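Local coordinates for protein endo-pectate lyase (Erwinia chrysanthemi, PDB 3B4N) that cleaves the alpha-1,4-linked galacturonan chains of pectate by calcium-dependent elimination, probably with an endo mode of action, and probably also attacks highly methylated pectins, at residues Ser119-Phe127 / Val132-Thr141; Leu243-Cys254 / Val273-Asn284. One frame throughout, in Å; residues are numbered along the deposited sequence.

Contact 1. Residues Ser119-Phe127 / Val132-Thr141. With EDO (1,2-ethanediol), chain G.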
ATOM      1  N   SER A 119      -0.956   8.067 -20.599  1.00 31.07           N
ATOM      2  CA  SER A 119      -2.418   8.106 -20.876  1.00 30.52           C
ATOM      3  C   SER A 119      -2.992   6.701 -21.029  1.00 29.63           C
ATOM      4  O   SER A 119      -4.182   6.538 -21.292  1.00 30.77           O
ATOM      5  CB  SER A 119      -2.690   8.920 -22.144  1.00 31.10           C
ATOM      6  OG  SER A 119      -1.953   8.409 -23.241  1.00 32.21           O
ATOM      7  N   GLU A 120      -2.139   5.692 -20.872  1.00 27.41           N
ATOM      8  CA  GLU A 120      -2.559   4.293 -20.972  1.00 25.86           C
ATOM      9  C   GLU A 120      -3.361   3.896 -19.741  1.00 23.94           C
ATOM     10  O   GLU A 120      -4.142   2.944 -19.770  1.00 22.40           O
ATOM     11  CB  GLU A 120      -1.346   3.367 -21.047  1.00 27.81           C
ATOM     12  CG  GLU A 120      -0.606   3.335 -22.365  1.00 30.71           C
ATOM     13  CD  GLU A 120       0.583   2.394 -22.308  1.00 32.24           C
ATOM     14  OE1 GLU A 120       1.659   2.813 -21.831  1.00 34.85           O
ATOM     15  OE2 GLU A 120       0.437   1.226 -22.717  1.00 34.37           O
ATOM     16  N   CYS A 121      -3.147   4.625 -18.655  1.00 22.95           N
ATOM     17  CA  CYS A 121      -3.814   4.334 -17.395  1.00 22.22           C
ATOM     18  C   CYS A 121      -5.186   4.984 -17.334  1.00 22.16           C
ATOM     19  O   CYS A 121      -5.330   6.145 -16.953  1.00 22.78           O
ATOM     20  CB  CYS A 121      -2.919   4.801 -16.246  1.00 20.95           C
ATOM     21  SG  CYS A 121      -1.212   4.211 -16.496  1.00 22.23           S
ATOM     22  N   LYS A 122      -6.187   4.213 -17.743  1.00 21.79           N
ATOM     23  CA  LYS A 122      -7.578   4.651 -17.769  1.00 22.06           C
ATOM     24  C   LYS A 122      -8.398   3.539 -17.131  1.00 20.43           C
ATOM     25  O   LYS A 122      -8.027   2.370 -17.204  1.00 19.62           O
ATOM     26  CB  LYS A 122      -8.040   4.845 -19.217  1.00 23.86           C
ATOM     27  CG  LYS A 122      -7.241   5.872 -20.008  1.00 26.81           C
ATOM     28  CD  LYS A 122      -7.552   7.287 -19.549  1.00 29.75           C
ATOM     29  CE  LYS A 122      -6.708   8.305 -20.306  1.00 32.60           C
ATOM     30  NZ  LYS A 122      -6.863   8.158 -21.779  1.00 34.39           N
ATOM     31  N   PRO A 123      -9.519   3.887 -16.488  1.00 19.71           N
ATOM     32  CA  PRO A 123     -10.352   2.862 -15.858  1.00 19.86           C
ATOM     33  C   PRO A 123     -10.723   1.734 -16.818  1.00 19.28           C
ATOM     34  O   PRO A 123     -11.146   1.982 -17.957  1.00 19.80           O
ATOM     35  CB  PRO A 123     -11.568   3.656 -15.396  1.00 19.63           C
ATOM     36  CG  PRO A 123     -10.957   4.960 -14.997  1.00 21.10           C
ATOM     37  CD  PRO A 123     -10.000   5.237 -16.145  1.00 20.21           C
ATOM     38  N   GLY A 124     -10.545   0.498 -16.357  1.00 18.15           N
ATOM     39  CA  GLY A 124     -10.871  -0.664 -17.161  1.00 19.02           C
ATOM     40  C   GLY A 124      -9.724  -1.229 -17.977  1.00 18.21           C
ATOM     41  O   GLY A 124      -9.857  -2.285 -18.595  1.00 21.09           O
ATOM     42  N   ALA A 125      -8.593  -0.535 -17.976  1.00 17.93           N
ATOM     43  CA  ALA A 125      -7.442  -0.994 -18.737  1.00 17.33           C
ATOM     44  C   ALA A 125      -6.825  -2.261 -18.162  1.00 16.11           C
ATOM     45  O   ALA A 125      -6.798  -2.449 -16.947  1.00 15.82           O
ATOM     46  CB  ALA A 125      -6.398   0.106 -18.798  1.00 17.23           C
ATOM     47  N   THR A 126      -6.350  -3.131 -19.048  1.00 15.30           N
ATOM     48  CA  THR A 126      -5.678  -4.361 -18.663  1.00 14.35           C
ATOM     49  C   THR A 126      -4.259  -4.315 -19.215  1.00 13.83           C
ATOM     50  O   THR A 126      -4.049  -4.036 -20.404  1.00 15.00           O
ATOM     51  CB  THR A 126      -6.363  -5.615 -19.237  1.00 16.26           C
ATOM     52  OG1 THR A 126      -7.660  -5.769 -18.645  1.00 18.56           O
ATOM     53  CG2 THR A 126      -5.534  -6.849 -18.944  1.00 16.54           C
ATOM     54  N   PHE A 127      -3.286  -4.560 -18.345  1.00 13.53           N
ATOM     55  CA  PHE A 127      -1.887  -4.580 -18.744  1.00 12.75           C
ATOM     56  C   PHE A 127      -1.404  -6.014 -18.585  1.00 13.46           C
ATOM     57  O   PHE A 127      -1.612  -6.630 -17.532  1.00 13.43           O
ATOM     58  CB  PHE A 127      -1.060  -3.665 -17.842  1.00 12.85           C
ATOM     59  CG  PHE A 127      -1.494  -2.226 -17.864  1.00 13.06           C
ATOM     60  CD1 PHE A 127      -1.399  -1.443 -16.714  1.00 14.11           C
ATOM     61  CD2 PHE A 127      -1.983  -1.641 -19.031  1.00 13.57           C
ATOM     62  CE1 PHE A 127      -1.780  -0.111 -16.724  1.00 14.38           C
ATOM     63  CE2 PHE A 127      -2.368  -0.300 -19.049  1.00 14.55           C
ATOM     64  CZ  PHE A 127      -2.268   0.464 -17.895  1.00 14.77           C
ATOM     65  N   VAL A 132       3.922  -0.589 -16.879  1.00 13.86           N
ATOM     66  CA  VAL A 132       3.335   0.655 -17.344  1.00 13.33           C
ATOM     67  C   VAL A 132       3.563   1.739 -16.311  1.00 13.74           C
ATOM     68  O   VAL A 132       3.204   1.587 -15.141  1.00 12.81           O
ATOM     69  CB  VAL A 132       1.816   0.520 -17.597  1.00 12.76           C
ATOM     70  CG1 VAL A 132       1.234   1.872 -17.995  1.00 13.52           C
ATOM     71  CG2 VAL A 132       1.558  -0.505 -18.702  1.00 14.57           C
ATOM     72  N   ASP A 133       4.188   2.827 -16.746  1.00 13.21           N
ATOM     73  CA  ASP A 133       4.450   3.961 -15.872  1.00 12.96           C
ATOM     74  C   ASP A 133       3.335   4.961 -16.146  1.00 13.62           C
ATOM     75  O   ASP A 133       3.256   5.528 -17.241  1.00 15.13           O
ATOM     76  CB  ASP A 133       5.801   4.585 -16.212  1.00 13.11           C
ATOM     77  CG  ASP A 133       6.254   5.603 -15.184  1.00 14.01           C
ATOM     78  OD1 ASP A 133       5.401   6.278 -14.566  1.00 13.96           O
ATOM     79  OD2 ASP A 133       7.485   5.732 -15.007  1.00 19.47           O
ATOM     80  N   CYS A 134       2.477   5.175 -15.157  1.00 11.80           N
ATOM     81  CA  CYS A 134       1.352   6.087 -15.304  1.00 12.92           C
ATOM     82  C   CYS A 134       1.702   7.562 -15.157  1.00 12.98           C
ATOM     83  O   CYS A 134       0.835   8.428 -15.295  1.00 14.75           O
ATOM     84  CB  CYS A 134       0.246   5.707 -14.323  1.00 13.66           C
ATOM     85  SG  CYS A 134      -0.419   4.044 -14.636  1.00 15.65           S
ATOM     86  N   GLY A 135       2.963   7.843 -14.850  1.00 12.09           N
ATOM     87  CA  GLY A 135       3.411   9.222 -14.740  1.00 13.49           C
ATOM     88  C   GLY A 135       2.731  10.132 -13.736  1.00 14.04           C
ATOM     89  O   GLY A 135       2.708  11.346 -13.926  1.00 16.48           O
ATOM     90  N   GLY A 136       2.167   9.557 -12.678  1.00 13.96           N
ATOM     91  CA  GLY A 136       1.525  10.359 -11.652  1.00 13.30           C
ATOM     92  C   GLY A 136       0.107  10.836 -11.907  1.00 13.46           C
ATOM     93  O   GLY A 136      -0.406  11.655 -11.146  1.00 14.97           O
ATOM     94  N   VAL A 137      -0.538  10.338 -12.953  1.00 14.11           N
ATOM     95  CA  VAL A 137      -1.899  10.776 -13.244  1.00 14.20           C
ATOM     96  C   VAL A 137      -2.901  10.194 -12.262  1.00 14.25           C
ATOM     97  O   VAL A 137      -2.602   9.241 -11.544  1.00 13.96           O
ATOM     98  CB  VAL A 137      -2.345  10.370 -14.669  1.00 14.84           C
ATOM     99  CG1 VAL A 137      -1.399  10.967 -15.704  1.00 16.71           C
ATOM    100  CG2 VAL A 137      -2.404   8.860 -14.788  1.00 15.41           C
ATOM    101  N   THR A 138      -4.092  10.782 -12.245  1.00 14.44           N
ATOM    102  CA  THR A 138      -5.180  10.344 -11.380  1.00 14.93           C
ATOM    103  C   THR A 138      -6.245   9.639 -12.209  1.00 16.22           C
ATOM    104  O   THR A 138      -6.535  10.046 -13.337  1.00 18.21           O
ATOM    105  CB  THR A 138      -5.869  11.546 -10.685  1.00 16.72           C
ATOM    106  OG1 THR A 138      -4.950  12.181  -9.794  1.00 17.80           O
ATOM    107  CG2 THR A 138      -7.105  11.086  -9.902  1.00 16.85           C
ATOM    108  N   ILE A 139      -6.807   8.568 -11.663  1.00 14.61           N
ATOM    109  CA  ILE A 139      -7.893   7.870 -12.337  1.00 16.07           C
ATOM    110  C   ILE A 139      -8.928   7.533 -11.281  1.00 15.13           C
ATOM    111  O   ILE A 139      -8.625   7.496 -10.088  1.00 15.24           O
ATOM    112  CB  ILE A 139      -7.450   6.566 -13.043  1.00 17.05           C
ATOM    113  CG1 ILE A 139      -6.990   5.530 -12.019  1.00 18.31           C
ATOM    114  CG2 ILE A 139      -6.374   6.879 -14.078  1.00 17.99           C
ATOM    115  CD1 ILE A 139      -6.795   4.149 -12.624  1.00 22.16           C
ATOM    116  N   GLY A 140     -10.159   7.315 -11.722  1.00 14.90           N
ATOM    117  CA  GLY A 140     -11.218   6.977 -10.796  1.00 15.09           C
ATOM    118  C   GLY A 140     -12.534   6.922 -11.529  1.00 15.76           C
ATOM    119  O   GLY A 140     -12.670   7.489 -12.615  1.00 17.29           O
ATOM    120  N   THR A 141     -13.495   6.214 -10.950  1.00 15.19           N
ATOM    121  CA  THR A 141     -14.818   6.109 -11.544  1.00 16.22           C
ATOM    122  C   THR A 141     -15.810   6.528 -10.461  1.00 16.36           C
ATOM    123  O   THR A 141     -16.156   7.710 -10.349  1.00 18.17           O
ATOM    124  CB  THR A 141     -15.106   4.667 -12.057  1.00 17.01           C
ATOM    125  OG1 THR A 141     -14.856   3.714 -11.016  1.00 16.38           O
ATOM    126  CG2 THR A 141     -14.217   4.335 -13.262  1.00 16.02           C
TER
HETATM  127  C1  EDO G 801      11.127   5.433 -12.029  1.00 19.67           C
HETATM  128  O1  EDO G 801      10.475   4.271 -11.270  1.00 19.67           O
HETATM  129  C2  EDO G 801      10.387   5.850 -13.307  1.00 19.43           C
HETATM  130  O2  EDO G 801       8.963   6.327 -12.887  1.00 17.95           O
HETATM  131  O   HOH W   1      -0.169   8.510 -17.901  1.00 33.67           O
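V132 lies over one face of the F127 ring, with CG2 3.6 Å from the ring centroid and 10° off the ring normal, a CH-pi contact above its middle. The other methyl, CG1, set anti to the backbone N (chi1 176°), lies above the plane just outside the CE1-CZ bond and meets SG of C121 at 3.7 Å. That sulfur is joined to SG of C134 in a disulfide of 2.0 Å whose chi3 is -88°. The CG2 methyl of I139 comes to 3.1 Å from the carbonyl O of C121. F127 and V132 belong to consecutive strands of one turn at the end of the right-handed parallel beta-helix, so ring, valine and disulfide meet inside the coil, where I154 and L156 of the next coil also touch F127. At the exposed end P123, of the type II turn K122-A125, still packs closely as it slides past T141, its CB 3.5 Å from CG2 of the threonine. Elsewhere the contact loosens toward solvent. E120 barely grazes V132, and its carboxylate salt-bridges R130. A water accepts from N of S119 and donates to O of C134. Turned away from 119-127, D133 accepts from N of G135 through OD1 in an Asx turn, while its OD2 takes a 2.7 Å hydrogen bond from O2 of an ethanediol, probably a crystallisation additive, that T23 and S38 also hold.

Contact 2. Residues Leu243-Cys254 / Val273-Asn284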
ATOM      1  N   LEU A 243      -0.135   3.426   5.372  1.00  9.11           N
ATOM      2  CA  LEU A 243      -1.576   3.555   5.520  1.00  8.83           C
ATOM      3  C   LEU A 243      -1.845   4.796   6.350  1.00 10.94           C
ATOM      4  O   LEU A 243      -1.217   4.999   7.392  1.00 11.65           O
ATOM      5  CB  LEU A 243      -2.173   2.342   6.239  1.00  9.63           C
ATOM      6  CG  LEU A 243      -1.980   0.972   5.583  1.00 10.44           C
ATOM      7  CD1 LEU A 243      -2.781  -0.056   6.347  1.00  9.88           C
ATOM      8  CD2 LEU A 243      -2.413   1.013   4.126  1.00 13.04           C
ATOM      9  N   THR A 244      -2.766   5.627   5.882  1.00  9.99           N
ATOM     10  CA  THR A 244      -3.124   6.846   6.602  1.00 10.55           C
ATOM     11  C   THR A 244      -4.618   6.835   6.881  1.00 10.19           C
ATOM     12  O   THR A 244      -5.390   6.168   6.195  1.00 10.36           O
ATOM     13  CB  THR A 244      -2.768   8.110   5.782  1.00 12.13           C
ATOM     14  OG1 THR A 244      -3.533   8.138   4.575  1.00 12.98           O
ATOM     15  CG2 THR A 244      -1.295   8.112   5.427  1.00 12.71           C
ATOM     16  N   GLY A 245      -5.026   7.572   7.904  1.00 11.29           N
ATOM     17  CA  GLY A 245      -6.439   7.617   8.227  1.00 11.52           C
ATOM     18  C   GLY A 245      -6.877   6.494   9.146  1.00 12.74           C
ATOM     19  O   GLY A 245      -6.170   6.155  10.099  1.00 14.12           O
ATOM     20  N   GLU A 246      -8.053   5.937   8.867  1.00 12.33           N
ATOM     21  CA  GLU A 246      -8.627   4.848   9.654  1.00 12.37           C
ATOM     22  C   GLU A 246      -8.833   3.653   8.727  1.00 10.56           C
ATOM     23  O   GLU A 246      -9.478   3.782   7.688  1.00 10.97           O
ATOM     24  CB  GLU A 246      -9.981   5.261  10.248  1.00 13.92           C
ATOM     25  CG  GLU A 246      -9.947   6.444  11.216  1.00 17.47           C
ATOM     26  CD  GLU A 246      -9.926   7.786  10.515  1.00 17.79           C
ATOM     27  OE1 GLU A 246     -10.808   8.030   9.665  1.00 18.89           O
ATOM     28  OE2 GLU A 246      -9.033   8.603  10.822  1.00 20.21           O
ATOM     29  N   HIS A 247      -8.309   2.494   9.122  1.00 10.43           N
ATOM     30  CA  HIS A 247      -8.395   1.270   8.327  1.00 10.22           C
ATOM     31  C   HIS A 247      -8.974   0.077   9.076  1.00 10.25           C
ATOM     32  O   HIS A 247      -8.972   0.038  10.310  1.00 11.40           O
ATOM     33  CB  HIS A 247      -7.002   0.891   7.845  1.00  9.20           C
ATOM     34  CG  HIS A 247      -6.453   1.820   6.813  1.00  9.43           C
ATOM     35  ND1 HIS A 247      -6.488   1.532   5.467  1.00  9.90           N
ATOM     36  CD2 HIS A 247      -5.878   3.040   6.925  1.00 10.48           C
ATOM     37  CE1 HIS A 247      -5.955   2.535   4.790  1.00 10.18           C
ATOM     38  NE2 HIS A 247      -5.576   3.463   5.654  1.00 11.13           N
ATOM     39  N   GLY A 248      -9.452  -0.907   8.319  1.00 10.93           N
ATOM     40  CA  GLY A 248      -9.978  -2.123   8.914  1.00 10.39           C
ATOM     41  C   GLY A 248      -8.802  -3.057   9.145  1.00 11.57           C
ATOM     42  O   GLY A 248      -8.453  -3.366  10.283  1.00 12.11           O
ATOM     43  N   LYS A 249      -8.192  -3.526   8.061  1.00 12.09           N
ATOM     44  CA  LYS A 249      -7.022  -4.388   8.169  1.00 12.30           C
ATOM     45  C   LYS A 249      -6.179  -4.268   6.915  1.00 10.98           C
ATOM     46  O   LYS A 249      -6.661  -3.841   5.868  1.00 11.30           O
ATOM     47  CB  LYS A 249      -7.418  -5.849   8.419  1.00 15.53           C
ATOM     48  CG  LYS A 249      -8.319  -6.463   7.392  1.00 17.89           C
ATOM     49  CD  LYS A 249      -8.515  -7.967   7.665  1.00 21.00           C
ATOM     50  CE  LYS A 249      -9.214  -8.242   8.996  1.00 22.05           C
ATOM     51  NZ  LYS A 249     -10.630  -7.766   9.027  1.00 24.67           N
ATOM     52  N   LEU A 250      -4.905  -4.622   7.027  1.00  8.99           N
ATOM     53  CA  LEU A 250      -4.006  -4.538   5.887  1.00  8.93           C
ATOM     54  C   LEU A 250      -4.234  -5.650   4.878  1.00  8.48           C
ATOM     55  O   LEU A 250      -4.311  -5.392   3.678  1.00  8.21           O
ATOM     56  CB  LEU A 250      -2.552  -4.586   6.364  1.00  9.39           C
ATOM     57  CG  LEU A 250      -1.463  -4.699   5.287  1.00  9.22           C
ATOM     58  CD1 LEU A 250      -1.486  -3.483   4.360  1.00 10.31           C
ATOM     59  CD2 LEU A 250      -0.114  -4.839   5.972  1.00 11.20           C
ATOM     60  N   TRP A 251      -4.369  -6.880   5.360  1.00  8.10           N
ATOM     61  CA  TRP A 251      -4.512  -8.025   4.464  1.00  7.56           C
ATOM     62  C   TRP A 251      -5.408  -9.088   5.043  1.00  9.30           C
ATOM     63  O   TRP A 251      -5.351  -9.384   6.240  1.00  9.66           O
ATOM     64  CB  TRP A 251      -3.121  -8.617   4.206  1.00  7.61           C
ATOM     65  CG  TRP A 251      -3.069  -9.914   3.451  1.00  7.77           C
ATOM     66  CD1 TRP A 251      -2.909 -10.076   2.097  1.00  8.42           C
ATOM     67  CD2 TRP A 251      -3.040 -11.229   4.016  1.00  8.16           C
ATOM     68  NE1 TRP A 251      -2.766 -11.413   1.794  1.00  8.86           N
ATOM     69  CE2 TRP A 251      -2.841 -12.141   2.954  1.00  8.56           C
ATOM     70  CE3 TRP A 251      -3.155 -11.723   5.322  1.00  8.48           C
ATOM     71  CZ2 TRP A 251      -2.753 -13.522   3.159  1.00  9.21           C
ATOM     72  CZ3 TRP A 251      -3.068 -13.099   5.524  1.00  8.73           C
ATOM     73  CH2 TRP A 251      -2.868 -13.981   4.446  1.00  9.33           C
ATOM     74  N   ARG A 252      -6.245  -9.656   4.185  1.00  9.61           N
ATOM     75  CA  ARG A 252      -7.130 -10.728   4.597  1.00 10.57           C
ATOM     76  C   ARG A 252      -7.151 -11.847   3.571  1.00 11.63           C
ATOM     77  O   ARG A 252      -7.383 -11.618   2.378  1.00 13.17           O
ATOM     78  CB  ARG A 252      -8.558 -10.213   4.790  1.00 11.55           C
ATOM     79  CG  ARG A 252      -9.549 -11.265   5.306  1.00 12.22           C
ATOM     80  CD  ARG A 252      -9.123 -11.846   6.661  1.00 12.41           C
ATOM     81  NE  ARG A 252     -10.232 -12.502   7.363  1.00 14.36           N
ATOM     82  CZ  ARG A 252     -10.391 -13.818   7.487  1.00 13.59           C
ATOM     83  NH1 ARG A 252     -11.439 -14.303   8.150  1.00 14.85           N
ATOM     84  NH2 ARG A 252      -9.505 -14.654   6.963  1.00 11.84           N
ATOM     85  N   SER A 253      -6.864 -13.054   4.033  1.00 11.45           N
ATOM     86  CA  SER A 253      -6.969 -14.228   3.181  1.00 11.72           C
ATOM     87  C   SER A 253      -8.487 -14.409   3.165  1.00 12.19           C
ATOM     88  O   SER A 253      -9.107 -14.473   4.220  1.00 13.33           O
ATOM     89  CB  SER A 253      -6.322 -15.429   3.854  1.00 12.89           C
ATOM     90  OG  SER A 253      -6.641 -16.616   3.150  1.00 11.23           O
ATOM     91  N   CYS A 254      -9.095 -14.479   1.987  1.00 11.26           N
ATOM     92  CA  CYS A 254     -10.547 -14.598   1.922  1.00 12.99           C
ATOM     93  C   CYS A 254     -11.123 -15.595   2.926  1.00 11.28           C
ATOM     94  O   CYS A 254     -10.786 -16.774   2.907  1.00 11.02           O
ATOM     95  CB  CYS A 254     -10.971 -14.988   0.519  1.00 13.90           C
ATOM     96  SG  CYS A 254     -12.740 -14.672   0.256  1.00 18.58           S
ATOM     97  N   VAL A 273       1.745   2.216   9.544  1.00 10.79           N
ATOM     98  CA  VAL A 273       0.355   2.591   9.739  1.00 11.22           C
ATOM     99  C   VAL A 273       0.411   3.896  10.526  1.00 13.07           C
ATOM    100  O   VAL A 273       0.731   3.898  11.717  1.00 12.94           O
ATOM    101  CB  VAL A 273      -0.443   1.547  10.547  1.00 12.19           C
ATOM    102  CG1 VAL A 273      -1.884   2.028  10.732  1.00 12.59           C
ATOM    103  CG2 VAL A 273      -0.444   0.209   9.813  1.00 13.59           C
ATOM    104  N   ASN A 274       0.166   5.008   9.842  1.00 13.29           N
ATOM    105  CA  ASN A 274       0.170   6.315  10.498  1.00 15.22           C
ATOM    106  C   ASN A 274      -1.279   6.761  10.556  1.00 16.64           C
ATOM    107  O   ASN A 274      -1.733   7.599   9.777  1.00 18.66           O
ATOM    108  CB  ASN A 274       1.017   7.330   9.726  1.00 18.38           C
ATOM    109  CG  ASN A 274       1.363   8.557  10.571  1.00 21.08           C
ATOM    110  OD1 ASN A 274       1.504   8.462  11.792  1.00 24.99           O
ATOM    111  ND2 ASN A 274       1.515   9.708   9.922  1.00 23.79           N
ATOM    112  N   GLY A 275      -1.999   6.136  11.475  1.00 16.45           N
ATOM    113  CA  GLY A 275      -3.403   6.400  11.694  1.00 14.92           C
ATOM    114  C   GLY A 275      -3.851   5.260  12.586  1.00 15.51           C
ATOM    115  O   GLY A 275      -3.066   4.779  13.405  1.00 17.63           O
ATOM    116  N   THR A 276      -5.091   4.819  12.433  1.00 14.25           N
ATOM    117  CA  THR A 276      -5.599   3.718  13.239  1.00 14.62           C
ATOM    118  C   THR A 276      -5.984   2.553  12.348  1.00 13.11           C
ATOM    119  O   THR A 276      -6.273   2.725  11.165  1.00 14.06           O
ATOM    120  CB  THR A 276      -6.827   4.133  14.059  1.00 15.92           C
ATOM    121  OG1 THR A 276      -7.883   4.529  13.178  1.00 17.56           O
ATOM    122  CG2 THR A 276      -6.475   5.280  14.982  1.00 18.49           C
ATOM    123  N   ILE A 277      -5.983   1.359  12.922  1.00 12.74           N
ATOM    124  CA  ILE A 277      -6.331   0.167  12.167  1.00 12.30           C
ATOM    125  C   ILE A 277      -6.879  -0.857  13.151  1.00 13.25           C
ATOM    126  O   ILE A 277      -6.444  -0.915  14.298  1.00 14.13           O
ATOM    127  CB  ILE A 277      -5.085  -0.366  11.416  1.00 10.81           C
ATOM    128  CG1 ILE A 277      -5.508  -1.420  10.393  1.00 12.05           C
ATOM    129  CG2 ILE A 277      -4.059  -0.904  12.398  1.00 12.36           C
ATOM    130  CD1 ILE A 277      -4.491  -1.620   9.298  1.00 11.15           C
ATOM    131  N   ASP A 278      -7.853  -1.651  12.719  1.00 13.11           N
ATOM    132  CA  ASP A 278      -8.433  -2.639  13.619  1.00 13.41           C
ATOM    133  C   ASP A 278      -7.532  -3.842  13.872  1.00 12.14           C
ATOM    134  O   ASP A 278      -7.471  -4.343  14.994  1.00 13.73           O
ATOM    135  CB  ASP A 278      -9.800  -3.085  13.100  1.00 14.64           C
ATOM    136  CG  ASP A 278     -10.804  -1.950  13.066  1.00 16.97           C
ATOM    137  OD1 ASP A 278     -10.840  -1.153  14.026  1.00 20.77           O
ATOM    138  OD2 ASP A 278     -11.567  -1.850  12.086  1.00 20.57           O
ATOM    139  N   SER A 279      -6.845  -4.303  12.829  1.00 10.57           N
ATOM    140  CA  SER A 279      -5.915  -5.425  12.917  1.00 11.36           C
ATOM    141  C   SER A 279      -5.062  -5.391  11.661  1.00 10.56           C
ATOM    142  O   SER A 279      -5.385  -4.679  10.713  1.00 10.51           O
ATOM    143  CB  SER A 279      -6.652  -6.766  13.019  1.00 12.68           C
ATOM    144  OG  SER A 279      -7.470  -6.995  11.894  1.00 14.70           O
ATOM    145  N   ILE A 280      -3.978  -6.151  11.641  1.00 10.15           N
ATOM    146  CA  ILE A 280      -3.109  -6.138  10.478  1.00  9.56           C
ATOM    147  C   ILE A 280      -3.396  -7.253   9.470  1.00  9.64           C
ATOM    148  O   ILE A 280      -3.711  -6.972   8.312  1.00  9.49           O
ATOM    149  CB  ILE A 280      -1.619  -6.190  10.915  1.00  9.64           C
ATOM    150  CG1 ILE A 280      -1.294  -4.982  11.799  1.00 10.05           C
ATOM    151  CG2 ILE A 280      -0.709  -6.198   9.694  1.00 10.93           C
ATOM    152  CD1 ILE A 280      -1.456  -3.640  11.106  1.00 11.60           C
ATOM    153  N   ALA A 281      -3.329  -8.503   9.918  1.00  9.40           N
ATOM    154  CA  ALA A 281      -3.518  -9.645   9.033  1.00  9.02           C
ATOM    155  C   ALA A 281      -4.453 -10.700   9.587  1.00 10.21           C
ATOM    156  O   ALA A 281      -4.490 -10.935  10.791  1.00 11.32           O
ATOM    157  CB  ALA A 281      -2.171 -10.281   8.751  1.00 10.37           C
ATOM    158  N   GLY A 282      -5.185 -11.341   8.681  1.00  9.09           N
ATOM    159  CA  GLY A 282      -6.099 -12.407   9.051  1.00  9.97           C
ATOM    160  C   GLY A 282      -5.813 -13.638   8.206  1.00  9.64           C
ATOM    161  O   GLY A 282      -6.012 -13.623   6.986  1.00 10.64           O
ATOM    162  N   VAL A 283      -5.345 -14.700   8.854  1.00 10.09           N
ATOM    163  CA  VAL A 283      -5.016 -15.950   8.174  1.00 10.55           C
ATOM    164  C   VAL A 283      -6.025 -17.041   8.497  1.00 10.78           C
ATOM    165  O   VAL A 283      -6.551 -17.099   9.609  1.00 12.31           O
ATOM    166  CB  VAL A 283      -3.599 -16.478   8.580  1.00 10.92           C
ATOM    167  CG1 VAL A 283      -2.523 -15.515   8.103  1.00 11.08           C
ATOM    168  CG2 VAL A 283      -3.509 -16.669  10.089  1.00 12.37           C
ATOM    169  N   ASN A 284      -6.314 -17.886   7.512  1.00 10.46           N
ATOM    170  CA  ASN A 284      -7.211 -19.023   7.744  1.00 10.10           C
ATOM    171  C   ASN A 284      -6.238 -20.147   8.076  1.00 10.75           C
ATOM    172  O   ASN A 284      -5.644 -20.757   7.178  1.00 12.31           O
ATOM    173  CB  ASN A 284      -7.992 -19.377   6.477  1.00 10.84           C
ATOM    174  CG  ASN A 284      -8.905 -18.274   6.035  1.00 11.40           C
ATOM    175  OD1 ASN A 284      -9.562 -17.629   6.855  1.00 11.46           O
ATOM    176  ND2 ASN A 284      -8.967 -18.051   4.728  1.00 12.42           N
TER
HETATM  177  O   HOH W   2      -3.337   9.421   9.401  1.00 20.11           O
HETATM  178  O   HOH W   3      -9.491   2.051  12.276  1.00 23.57           O
HETATM  179  O   HOH W   4      -9.949  -6.033  11.602  1.00 25.17           O
HETATM  180  O   HOH W   5     -11.975 -16.977   7.989  1.00 12.84           O
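V273 pairs in parallel with L243, on the same face as H247 and I277, and N of N274 donates to O of L243 at 2.8 Å. CA of G275 makes a CA-H...O contact with O of G245, which also accepts from N of T276. The threonine lies alongside E246, OG1 3.4 Å from CG of the glutamate, and its carbonyl receives N of H247, whose side chain is about 4 Å from those of the calcium ligands I192 and N213. With CG1 anti to the backbone N (chi1 -168°), I277 brings its CD1 to 3.8 Å from CD1 of L243. The chain bends at D278 and I280, matching the corners at G248 and L250; N of S279 bonds to O of G248 there, and N of W251 to O of I280. CB of A281 lies 3.8 Å from CE3 of the W251 indole; CD of R252 packs over G282, and V283 CG1 comes up to the indole edge, 3.6 Å from CZ3. N284 closes the pairing: OD1 accepts from NH2 of R252 at 3.0 Å, in the guanidinium plane but above that of the amide, and ND2 donates to O of C254 at 2.9 Å. In these successive beta-helix coils, strands 246-253 and 276-284 stack between 224-228 and 309-313, whose F312 makes a cation-pi contact with R252; strands 241-244 and 271-274 run between 210-213 and 290-298.

Contact 1 comes first in the sequence; the two flank the middle of the molecule, their centres about 26 Å apart and their nearest atoms about 15 Å. They are of different kinds: contact 1 joins two sides of a single end coil, whereas contact 2 joins one coil to the next. A common sheet connects them, running from its outermost strand 125-128 through 154-157, 175-179, 197-199 and 224-228 to 246-253 and 276-284. The zinc and calcium ligands, from D173 to Y218, lie on or in the loops beside strands 175-179, 181-189, 197-199 and 210-213, so the metal sites belong to coils between the two contacts.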